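Local atomic coordinates of glycoside Hydrolase (Bacteroides plebeius, PDB entry 5T3B), a protein that is a family 50 glycoside hydrolase of a human gut bacterium and probably cleaves glycosidic bonds in polysaccharides. Residues 249-254 against 330-335; 69-74 against 469-474; 42-47 against 55-60. All blocks are in the same frame, centred on the assembly; numbering follows the deposited sequence. Where two conformers were deposited one is given.

Interaction 1: residues 249-254 against 330-335; sequences FFSDNE and LLYLGS. With EDO (1,2-ethanediol), chain D; EDO (1,2-ethanediol), chain M.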
loop_
_atom_site.group_PDB
_atom_site.type_symbol
_atom_site.label_atom_id
_atom_site.label_comp_id
_atom_site.label_asym_id
_atom_site.label_seq_id
_atom_site.Cartn_x
_atom_site.Cartn_y
_atom_site.Cartn_z
ATOM N N PHE A 249 10.930 -1.897 1.232
ATOM C CA PHE A 249 10.791 -1.713 -0.228
ATOM C C PHE A 249 9.708 -2.599 -0.801
ATOM O O PHE A 249 9.372 -3.651 -0.262
ATOM C CB PHE A 249 12.107 -1.991 -0.962
ATOM C CG PHE A 249 12.509 -3.463 -1.020
ATOM C CD1 PHE A 249 13.097 -4.085 0.082
ATOM C CD2 PHE A 249 12.321 -4.188 -2.162
ATOM C CE1 PHE A 249 13.450 -5.398 0.051
ATOM C CE2 PHE A 249 12.688 -5.498 -2.197
ATOM C CZ PHE A 249 13.219 -6.126 -1.080
ATOM N N PHE A 250 9.199 -2.155 -1.942
ATOM C CA PHE A 250 8.270 -2.937 -2.739
ATOM C C PHE A 250 9.021 -3.445 -3.953
ATOM O O PHE A 250 9.798 -2.712 -4.564
ATOM C CB PHE A 250 7.094 -2.091 -3.229
ATOM C CG PHE A 250 6.458 -1.301 -2.119
ATOM C CD1 PHE A 250 5.603 -1.908 -1.200
ATOM C CD2 PHE A 250 6.765 0.039 -1.959
ATOM C CE1 PHE A 250 5.098 -1.190 -0.162
ATOM C CE2 PHE A 250 6.271 0.764 -0.901
ATOM C CZ PHE A 250 5.433 0.161 -0.022
ATOM N N SER A 251 8.784 -4.691 -4.357
ATOM C CA SER A 251 9.547 -5.292 -5.475
ATOM C C SER A 251 8.879 -5.111 -6.865
ATOM O O SER A 251 9.496 -5.408 -7.873
ATOM C CB SER A 251 9.795 -6.764 -5.205
ATOM O OG SER A 251 8.594 -7.447 -5.039
ATOM N N ASP A 252 7.586 -4.766 -6.870
ATOM C CA ASP A 252 6.771 -4.657 -8.054
ATOM C C ASP A 252 5.493 -3.981 -7.625
ATOM O O ASP A 252 5.302 -3.637 -6.456
ATOM C CB ASP A 252 6.558 -6.014 -8.723
ATOM C CG ASP A 252 7.583 -6.368 -9.765
ATOM O OD1 ASP A 252 7.773 -5.612 -10.719
ATOM O OD2 ASP A 252 8.236 -7.474 -9.720
ATOM N N ASN A 253 4.605 -3.794 -8.612
ATOM C CA ASN A 253 3.343 -3.134 -8.370
ATOM C C ASN A 253 2.253 -3.784 -9.215
ATOM O O ASN A 253 2.377 -3.828 -10.447
ATOM C CB ASN A 253 3.409 -1.674 -8.744
ATOM C CG ASN A 253 2.123 -0.902 -8.475
ATOM O OD1 ASN A 253 1.559 -0.905 -7.383
ATOM N ND2 ASN A 253 1.660 -0.226 -9.512
ATOM N N GLU A 254 1.204 -4.333 -8.566
ATOM C CA GLU A 254 0.071 -4.860 -9.344
ATOM C C GLU A 254 0.466 -5.875 -10.395
ATOM O O GLU A 254 0.055 -5.803 -11.555
ATOM C CB GLU A 254 -0.743 -3.716 -9.935
ATOM C CG GLU A 254 -1.239 -2.704 -8.919
ATOM C CD GLU A 254 -2.376 -1.838 -9.382
ATOM O OE1 GLU A 254 -2.534 -1.664 -10.623
ATOM O OE2 GLU A 254 -3.058 -1.308 -8.465
ATOM N N LEU A 330 16.651 -5.195 6.060
ATOM C CA LEU A 330 15.768 -4.357 5.230
ATOM C C LEU A 330 14.422 -5.061 5.145
ATOM O O LEU A 330 14.390 -6.232 4.752
ATOM C CB LEU A 330 16.399 -4.204 3.872
ATOM C CG LEU A 330 15.690 -3.293 2.895
ATOM C CD1 LEU A 330 15.603 -1.867 3.432
ATOM C CD2 LEU A 330 16.389 -3.347 1.546
ATOM N N LEU A 331 13.317 -4.365 5.398
ATOM C CA LEU A 331 12.004 -4.965 5.297
ATOM C C LEU A 331 11.538 -5.084 3.853
ATOM O O LEU A 331 11.586 -4.118 3.083
ATOM C CB LEU A 331 10.957 -4.214 6.108
ATOM C CG LEU A 331 11.202 -4.114 7.607
ATOM C CD1 LEU A 331 10.044 -3.411 8.289
ATOM C CD2 LEU A 331 11.432 -5.489 8.206
ATOM N N TYR A 332 10.971 -6.265 3.559
ATOM C CA TYR A 332 10.361 -6.537 2.289
ATOM C C TYR A 332 8.852 -6.369 2.440
ATOM O O TYR A 332 8.191 -7.100 3.158
ATOM C CB TYR A 332 10.731 -7.904 1.780
ATOM C CG TYR A 332 10.107 -8.278 0.463
ATOM C CD1 TYR A 332 9.887 -7.336 -0.535
ATOM C CD2 TYR A 332 9.707 -9.561 0.235
ATOM C CE1 TYR A 332 9.295 -7.677 -1.755
ATOM C CE2 TYR A 332 9.143 -9.947 -0.949
ATOM C CZ TYR A 332 8.908 -9.015 -1.948
ATOM O OH TYR A 332 8.300 -9.337 -3.116
ATOM N N LEU A 333 8.322 -5.369 1.712
ATOM C CA LEU A 333 6.892 -4.976 1.847
ATOM C C LEU A 333 6.062 -5.469 0.674
ATOM O O LEU A 333 4.930 -4.992 0.526
ATOM C CB LEU A 333 6.810 -3.474 1.979
ATOM C CG LEU A 333 7.685 -2.812 3.039
ATOM C CD1 LEU A 333 7.551 -1.297 2.987
ATOM C CD2 LEU A 333 7.383 -3.298 4.432
ATOM N N GLY A 334 6.548 -6.435 -0.067
ATOM C CA GLY A 334 5.716 -7.099 -1.058
ATOM C C GLY A 334 5.621 -6.428 -2.406
ATOM O O GLY A 334 6.494 -5.677 -2.826
ATOM N N SER A 335 4.558 -6.798 -3.119
ATOM C CA SER A 335 4.371 -6.454 -4.539
ATOM C C SER A 335 3.082 -5.687 -4.839
ATOM O O SER A 335 2.796 -5.491 -6.012
ATOM C CB SER A 335 4.350 -7.728 -5.402
ATOM O OG SER A 335 3.199 -8.511 -5.180
HETATM C C1 EDO D . -6.296 -0.459 -9.812
HETATM O O1 EDO D . -5.706 -1.509 -9.071
HETATM C C2 EDO D . -6.112 -0.625 -11.297
HETATM O O2 EDO D . -4.695 -0.476 -11.553
HETATM C C1 EDO M . 14.465 -8.044 7.110
HETATM O O1 EDO M . 13.806 -8.630 5.974
HETATM C C2 EDO M . 14.400 -8.977 8.347
HETATM O O2 EDO M . 12.978 -9.251 8.388
#
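Phe249 and Tyr332 lie on two segments that run nearly parallel, with end-to-end directions 5° apart, and they form a single beta bridge: Phe249 N donates to Leu331 O at 3.0 Å, while Phe249 O accepts from Leu333 N at 2.8 Å. Beyond the bridge Ser251 N continues the pairing to Gly334 O, and Glu254 N makes a weak bond to Ser335 O. The CA-CB bond of Phe249 leads away from the other segment, but CG sits between the backbone N and the carbonyl carbon (chi1 72°), which swings the ring back. Its face then receives CD1 of Tyr332, 3.6 Å from Phe249 CZ; the two ring planes are 26° apart but slid so far that they barely overlap. Leu330 reaches the same ring at about a right angle, its CD2 lying 3.7 Å from Phe249 CD1. Phe250 brings CE1 to 3.6 Å from Leu333 CB. At the edge of the Tyr332 ring, its OH is hydrogen-bonded to Ser251 OG at 2.7 Å, and Tyr314 of helix 300-324 also bonds to that serine hydroxyl. A leucine in place of Tyr332 would probably leave Ser251 OG without one of its two partners and open a gap beside the Phe249 ring. Glu254 grips both oxygens of an ethanediol, OE1 to O2 at 2.6 Å. Two near-parallel segments, one of them, 249-254, ending in Asp252-Asn253-Glu254, are consistent with a (beta/alpha)8 barrel of clan GH-A, where an Asn-Glu pair closes strand four beside the active-site pocket.

Interaction 2: residues 69-74 against 469-474; sequences YEQQTK and NWNVYN
The turn between helix 459-469 and the C-terminal helix 472-480 is covered here by the loop leading into helix 76-82, with Thr73 packed on Trp470 and Tyr69 and Gln72 on Asn474. CG2 of Thr73, anti to the backbone N, lies 3.8 Å from Trp470 CB, and Thr73 O comes to the edge of the indole, 3.6 Å from CE3. Further out, the main chain of Lys74 passes Trp470 with its C atom 3.5 Å from CZ3. The indole is fixed by other parts of the fold, its NE1 bonding to the backbone of Glu158 and its rings stacking on Tyr79. A water ties Thr73 OG1 to Trp470 O, so this N-terminal loop is joined to the C-terminal helix pair partly through solvent. Asn471 inserts its amide among Tyr69, Gln71 and Thr73. The Tyr69 ring and the amide of Asn474 are nearly coplanar, the amide meeting the ring's edge by the hydroxyl. In the conformer of Gln72 described, its amide stacks on that of Asn474, planes 13° apart, the side chains running in opposite directions. Within the loop, Gln71 NE2 donates to Thr73 O at 2.9 Å in an almost straight bond (169°), and Lys74 NZ bonds to Gln72 O at 2.9 Å.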
loop_
_atom_site.group_PDB
_atom_site.type_symbol
_atom_site.label_atom_id
_atom_site.label_comp_id
_atom_site.label_asym_id
_atom_site.label_seq_id
_atom_site.Cartn_x
_atom_site.Cartn_y
_atom_site.Cartn_z
ATOM N N TYR A 69 -16.671 7.210 21.318
ATOM C CA TYR A 69 -15.358 7.784 21.071
ATOM C C TYR A 69 -15.542 9.268 20.888
ATOM O O TYR A 69 -16.405 9.680 20.093
ATOM C CB TYR A 69 -14.736 7.214 19.808
ATOM C CG TYR A 69 -13.395 7.849 19.556
ATOM C CD1 TYR A 69 -12.282 7.467 20.240
ATOM C CD2 TYR A 69 -13.269 8.888 18.656
ATOM C CE1 TYR A 69 -11.077 8.122 20.077
ATOM C CE2 TYR A 69 -12.064 9.568 18.481
ATOM C CZ TYR A 69 -10.972 9.205 19.169
ATOM O OH TYR A 69 -9.805 9.903 19.030
ATOM N N GLU A 70 -14.701 10.068 21.538
ATOM C CA GLU A 70 -14.627 11.506 21.263
ATOM C C GLU A 70 -13.179 11.832 20.902
ATOM O O GLU A 70 -12.275 11.359 21.507
ATOM C CB GLU A 70 -15.095 12.353 22.456
ATOM C CG GLU A 70 -16.589 12.117 22.765
ATOM C CD GLU A 70 -17.577 12.531 21.613
ATOM O OE1 GLU A 70 -17.320 13.524 20.820
ATOM O OE2 GLU A 70 -18.634 11.837 21.478
ATOM N N GLN A 71 -12.998 12.666 19.895
ATOM C CA GLN A 71 -11.644 12.956 19.389
ATOM C C GLN A 71 -10.756 13.431 20.535
ATOM O O GLN A 71 -11.066 14.380 21.218
ATOM C CB GLN A 71 -11.704 13.934 18.254
ATOM C CG GLN A 71 -10.368 14.246 17.665
ATOM C CD GLN A 71 -10.410 15.008 16.377
ATOM O OE1 GLN A 71 -11.373 14.968 15.611
ATOM N NE2 GLN A 71 -9.288 15.672 16.099
ATOM N N GLN A 72 -9.624 12.755 20.694
ATOM C CA GLN A 72 -8.776 12.970 21.838
ATOM C C GLN A 72 -7.699 14.009 21.578
ATOM O O GLN A 72 -7.553 14.947 22.369
ATOM C CB GLN A 72 -8.208 11.662 22.336
ATOM C CG GLN A 72 -9.293 10.719 22.833
ATOM C CD GLN A 72 -8.726 9.459 23.427
ATOM O OE1 GLN A 72 -7.538 9.382 23.683
ATOM N NE2 GLN A 72 -9.582 8.468 23.645
ATOM N N THR A 73 -6.965 13.864 20.457
ATOM C CA THR A 73 -5.950 14.785 20.070
ATOM C C THR A 73 -6.613 15.740 19.089
ATOM O O THR A 73 -7.136 15.330 18.038
ATOM C CB THR A 73 -4.770 14.071 19.383
ATOM O OG1 THR A 73 -4.200 13.188 20.350
ATOM C CG2 THR A 73 -3.727 15.092 18.829
ATOM N N LYS A 74 -6.571 17.034 19.432
ATOM C CA LYS A 74 -7.401 18.054 18.786
ATOM C C LYS A 74 -6.627 19.142 18.041
ATOM O O LYS A 74 -7.248 19.950 17.347
ATOM C CB LYS A 74 -8.349 18.633 19.825
ATOM C CG LYS A 74 -9.227 17.631 20.627
ATOM C CD LYS A 74 -10.030 18.347 21.731
ATOM C CE LYS A 74 -10.709 17.462 22.789
ATOM N NZ LYS A 74 -9.811 16.467 23.483
ATOM N N ASN A 469 -5.503 10.802 11.542
ATOM C CA ASN A 469 -4.086 10.458 11.609
ATOM C C ASN A 469 -3.490 10.792 12.957
ATOM O O ASN A 469 -2.642 10.068 13.478
ATOM C CB ASN A 469 -3.299 11.180 10.536
ATOM C CG ASN A 469 -3.617 10.679 9.161
ATOM O OD1 ASN A 469 -4.268 9.681 8.933
ATOM N ND2 ASN A 469 -3.072 11.418 8.185
ATOM N N TRP A 470 -3.952 11.902 13.546
ATOM C CA TRP A 470 -3.454 12.274 14.881
ATOM C C TRP A 470 -3.893 11.289 15.971
ATOM O O TRP A 470 -3.301 11.230 17.032
ATOM C CB TRP A 470 -4.032 13.613 15.296
ATOM C CG TRP A 470 -3.597 14.806 14.525
ATOM C CD1 TRP A 470 -2.514 14.948 13.700
ATOM C CD2 TRP A 470 -4.254 16.084 14.534
ATOM N NE1 TRP A 470 -2.448 16.228 13.235
ATOM C CE2 TRP A 470 -3.510 16.950 13.711
ATOM C CE3 TRP A 470 -5.429 16.562 15.151
ATOM C CZ2 TRP A 470 -3.915 18.291 13.487
ATOM C CZ3 TRP A 470 -5.825 17.858 14.905
ATOM C CH2 TRP A 470 -5.096 18.697 14.096
ATOM N N ASN A 471 -4.984 10.587 15.709
ATOM C CA ASN A 471 -5.709 9.793 16.700
ATOM C C ASN A 471 -5.601 8.273 16.502
ATOM O O ASN A 471 -6.247 7.525 17.237
ATOM C CB ASN A 471 -7.188 10.245 16.767
ATOM C CG ASN A 471 -7.291 11.586 17.392
ATOM O OD1 ASN A 471 -7.451 12.653 16.728
ATOM N ND2 ASN A 471 -7.044 11.605 18.644
ATOM N N VAL A 472 -4.798 7.812 15.533
ATOM C CA VAL A 472 -4.781 6.400 15.267
ATOM C C VAL A 472 -4.486 5.542 16.500
ATOM O O VAL A 472 -5.050 4.451 16.666
ATOM C CB VAL A 472 -3.875 5.982 14.088
ATOM C CG1 VAL A 472 -4.406 6.523 12.783
ATOM C CG2 VAL A 472 -2.417 6.414 14.320
ATOM N N TYR A 473 -3.552 5.998 17.331
ATOM C CA TYR A 473 -3.143 5.169 18.454
ATOM C C TYR A 473 -4.275 5.027 19.493
ATOM O O TYR A 473 -4.523 3.957 20.026
ATOM C CB TYR A 473 -1.850 5.709 19.080
ATOM C CG TYR A 473 -0.698 5.776 18.108
ATOM C CD1 TYR A 473 -0.064 4.623 17.664
ATOM C CD2 TYR A 473 -0.290 6.961 17.542
ATOM C CE1 TYR A 473 1.010 4.665 16.778
ATOM C CE2 TYR A 473 0.739 7.031 16.638
ATOM C CZ TYR A 473 1.389 5.875 16.215
ATOM O OH TYR A 473 2.428 5.860 15.335
ATOM N N ASN A 474 -4.967 6.141 19.760
ATOM C CA ASN A 474 -6.073 6.059 20.720
ATOM C C ASN A 474 -7.360 5.454 20.113
ATOM O O ASN A 474 -8.147 4.832 20.820
ATOM C CB ASN A 474 -6.278 7.344 21.455
ATOM C CG ASN A 474 -6.813 8.469 20.594
ATOM O OD1 ASN A 474 -7.976 8.418 20.139
ATOM N ND2 ASN A 474 -5.995 9.450 20.333
HETATM O O HOH W 1 -9.169 5.574 23.302
HETATM O O HOH W 2 -1.950 11.988 19.389
#

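Interaction 3: residues 42-47 against 55-60; sequences PIIVEY and FIEAKT. With EDO (1,2-ethanediol), chain P.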
loop_
_atom_site.group_PDB
_atom_site.type_symbol
_atom_site.label_atom_id
_atom_site.label_comp_id
_atom_site.label_asym_id
_atom_site.label_seq_id
_atom_site.Cartn_x
_atom_site.Cartn_y
_atom_site.Cartn_z
ATOM N N PRO A 42 -24.855 6.898 11.139
ATOM C CA PRO A 42 -24.438 6.977 9.745
ATOM C C PRO A 42 -24.813 8.285 9.071
ATOM O O PRO A 42 -25.837 8.930 9.397
ATOM C CB PRO A 42 -25.133 5.814 9.079
ATOM C CG PRO A 42 -26.292 5.475 9.979
ATOM C CD PRO A 42 -25.939 5.919 11.328
ATOM N N ILE A 43 -23.952 8.697 8.149
ATOM C CA ILE A 43 -24.293 9.702 7.137
ATOM C C ILE A 43 -24.355 9.087 5.761
ATOM O O ILE A 43 -23.885 7.960 5.548
ATOM C CB ILE A 43 -23.319 10.931 7.202
ATOM C CG1 ILE A 43 -21.891 10.549 6.845
ATOM C CG2 ILE A 43 -23.356 11.613 8.552
ATOM C CD1 ILE A 43 -21.023 11.721 6.413
ATOM N N ILE A 44 -24.851 9.865 4.817
ATOM C CA ILE A 44 -24.862 9.485 3.433
ATOM C C ILE A 44 -23.761 10.299 2.687
ATOM O O ILE A 44 -23.680 11.506 2.838
ATOM C CB ILE A 44 -26.184 9.767 2.766
ATOM C CG1 ILE A 44 -27.215 8.798 3.311
ATOM C CG2 ILE A 44 -26.103 9.655 1.239
ATOM C CD1 ILE A 44 -26.988 7.277 3.120
ATOM N N VAL A 45 -22.937 9.569 1.930
ATOM C CA VAL A 45 -21.990 10.182 1.014
ATOM C C VAL A 45 -22.299 9.642 -0.371
ATOM O O VAL A 45 -22.455 8.431 -0.567
ATOM C CB VAL A 45 -20.528 9.889 1.374
ATOM C CG1 VAL A 45 -19.599 10.375 0.303
ATOM C CG2 VAL A 45 -20.200 10.500 2.722
ATOM N N GLU A 46 -22.468 10.542 -1.316
ATOM C CA GLU A 46 -22.671 10.141 -2.695
ATOM C C GLU A 46 -21.346 9.800 -3.384
ATOM O O GLU A 46 -20.375 10.529 -3.250
ATOM C CB GLU A 46 -23.350 11.235 -3.520
ATOM C CG GLU A 46 -24.793 11.575 -3.128
ATOM C CD GLU A 46 -25.307 12.566 -4.196
ATOM O OE1 GLU A 46 -24.950 13.736 -4.067
ATOM O OE2 GLU A 46 -25.873 12.115 -5.237
ATOM N N TYR A 47 -21.305 8.721 -4.154
ATOM C CA TYR A 47 -20.162 8.449 -4.978
ATOM C C TYR A 47 -20.503 7.845 -6.320
ATOM O O TYR A 47 -21.543 7.183 -6.432
ATOM C CB TYR A 47 -19.094 7.607 -4.255
ATOM C CG TYR A 47 -19.383 6.120 -4.157
ATOM C CD1 TYR A 47 -19.032 5.284 -5.207
ATOM C CD2 TYR A 47 -19.862 5.534 -3.010
ATOM C CE1 TYR A 47 -19.197 3.907 -5.102
ATOM C CE2 TYR A 47 -20.003 4.160 -2.921
ATOM C CZ TYR A 47 -19.698 3.380 -3.990
ATOM O OH TYR A 47 -19.821 2.019 -3.864
ATOM N N PHE A 55 -24.327 8.753 -9.571
ATOM C CA PHE A 55 -23.904 8.678 -8.189
ATOM C C PHE A 55 -24.920 7.874 -7.391
ATOM O O PHE A 55 -26.119 7.924 -7.640
ATOM C CB PHE A 55 -23.828 10.069 -7.560
ATOM C CG PHE A 55 -22.609 10.856 -7.979
ATOM C CD1 PHE A 55 -22.457 11.364 -9.285
ATOM C CD2 PHE A 55 -21.557 11.088 -7.100
ATOM C CE1 PHE A 55 -21.334 12.031 -9.691
ATOM C CE2 PHE A 55 -20.451 11.790 -7.517
ATOM C CZ PHE A 55 -20.336 12.241 -8.789
ATOM N N ILE A 56 -24.392 7.072 -6.459
ATOM C CA ILE A 56 -25.186 6.361 -5.520
ATOM C C ILE A 56 -25.024 6.920 -4.134
ATOM O O ILE A 56 -24.005 7.535 -3.850
ATOM C CB ILE A 56 -24.902 4.866 -5.475
ATOM C CG1 ILE A 56 -23.503 4.561 -4.976
ATOM C CG2 ILE A 56 -25.014 4.298 -6.845
ATOM C CD1 ILE A 56 -23.428 3.606 -3.848
ATOM N N GLU A 57 -25.949 6.596 -3.234
ATOM C CA GLU A 57 -25.870 7.004 -1.844
ATOM C C GLU A 57 -25.317 5.893 -0.995
ATOM O O GLU A 57 -25.869 4.807 -0.950
ATOM C CB GLU A 57 -27.272 7.334 -1.338
ATOM C CG GLU A 57 -27.869 8.573 -2.023
ATOM C CD GLU A 57 -29.211 9.020 -1.522
ATOM O OE1 GLU A 57 -29.889 8.247 -0.863
ATOM O OE2 GLU A 57 -29.578 10.158 -1.821
ATOM N N ALA A 58 -24.217 6.158 -0.300
ATOM C CA ALA A 58 -23.501 5.216 0.506
ATOM C C ALA A 58 -23.516 5.582 1.984
ATOM O O ALA A 58 -23.116 6.690 2.354
ATOM C CB ALA A 58 -22.050 5.095 0.038
ATOM N N LYS A 59 -23.951 4.624 2.794
ATOM C CA LYS A 59 -23.836 4.788 4.236
ATOM C C LYS A 59 -22.396 4.868 4.619
ATOM O O LYS A 59 -21.554 4.035 4.210
ATOM C CB LYS A 59 -24.534 3.683 5.001
ATOM C CG LYS A 59 -26.004 3.822 5.213
ATOM C CD LYS A 59 -26.408 2.729 6.253
ATOM C CE LYS A 59 -27.793 2.879 6.638
ATOM N NZ LYS A 59 -28.056 1.620 7.356
ATOM N N THR A 60 -22.050 5.857 5.415
ATOM C CA THR A 60 -20.642 6.152 5.722
ATOM C C THR A 60 -20.485 6.442 7.213
ATOM O O THR A 60 -21.329 7.114 7.833
ATOM C CB THR A 60 -20.232 7.362 4.842
ATOM O OG1 THR A 60 -20.447 7.040 3.481
ATOM C CG2 THR A 60 -18.854 7.774 4.969
HETATM C C1 EDO P . -21.177 -0.240 6.023
HETATM O O1 EDO P . -19.918 -0.812 5.607
HETATM C C2 EDO P . -21.215 1.206 5.602
HETATM O O2 EDO P . -21.117 2.249 6.652
HETATM O O HOH W 3 -27.229 9.801 -5.469
#
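Val45 and Ala58 exchange two backbone hydrogen bonds, each 2.9 Å, Val45 N to Ala58 O and Ala58 N to Val45 O; the first is nearly straight at 173°. Ile43 with Thr60 and Tyr47 with Ile56 are hydrogen-bonded pairs of the same kind, making six bonds in all. Ala58 O is gripped twice, since Thr60 OG1 also donates to it at 2.9 Å from above the carbonyl plane; that hydroxyl is bonded to Trp366 as well. Glu46 forms a salt bridge with Arg410, and a water links Glu46 OE2 to Phe55 O, weakly at the second end. Arg410 also meets the ring of Phe55 in a cation-pi contact and probably eases the closeness of the Glu46 and Glu57 carboxylates. Strands 39-48 and 56-60 form an antiparallel beta hairpin; the pieces 43-47 and 56-60 are twisted, their directions 139° apart, and 39-48 pairs further with strand 407-409. On the face carrying Tyr47, Ile56 and Ala58, CG of Tyr47 stands between the backbone N and the carbonyl carbon (chi1 78°), laying the ring beside Ile56. Ile56 CG1 sits over the ring centre, 4.1 Å from the centroid, in a CH-pi contact, while Ala58 CB comes to the ring edge, 3.7 Å from Tyr47 CE2. Phe407 and Trp366 also stack on Tyr47. Along this face CG2 of Val45 packs 3.8 Å from CG2 of Thr60, towards helix 412-427. On the other face Ile44 CG2 rests 3.7 Å from Glu57 CB.

In the fold
From the N terminus, interaction 3 comes first and closes a short hairpin with seven residues between its segments. The chain then passes 69-74, where interaction 2 opens; it closes only at 469-474, after 394 intervening residues, bringing the N-terminal loop to the helices that end the chain. Interaction 1 falls within that long loop, spanning 75 residues that include helix 300-324, and lies nearest the chain's centre. Interaction 3 precedes both in series, and none of the contacts cross. They are separate in space: the centres of interactions 1 and 2 are about 30 Å apart, those of interactions 1 and 3 about 34 Å, and those of interactions 2 and 3 about 24 Å.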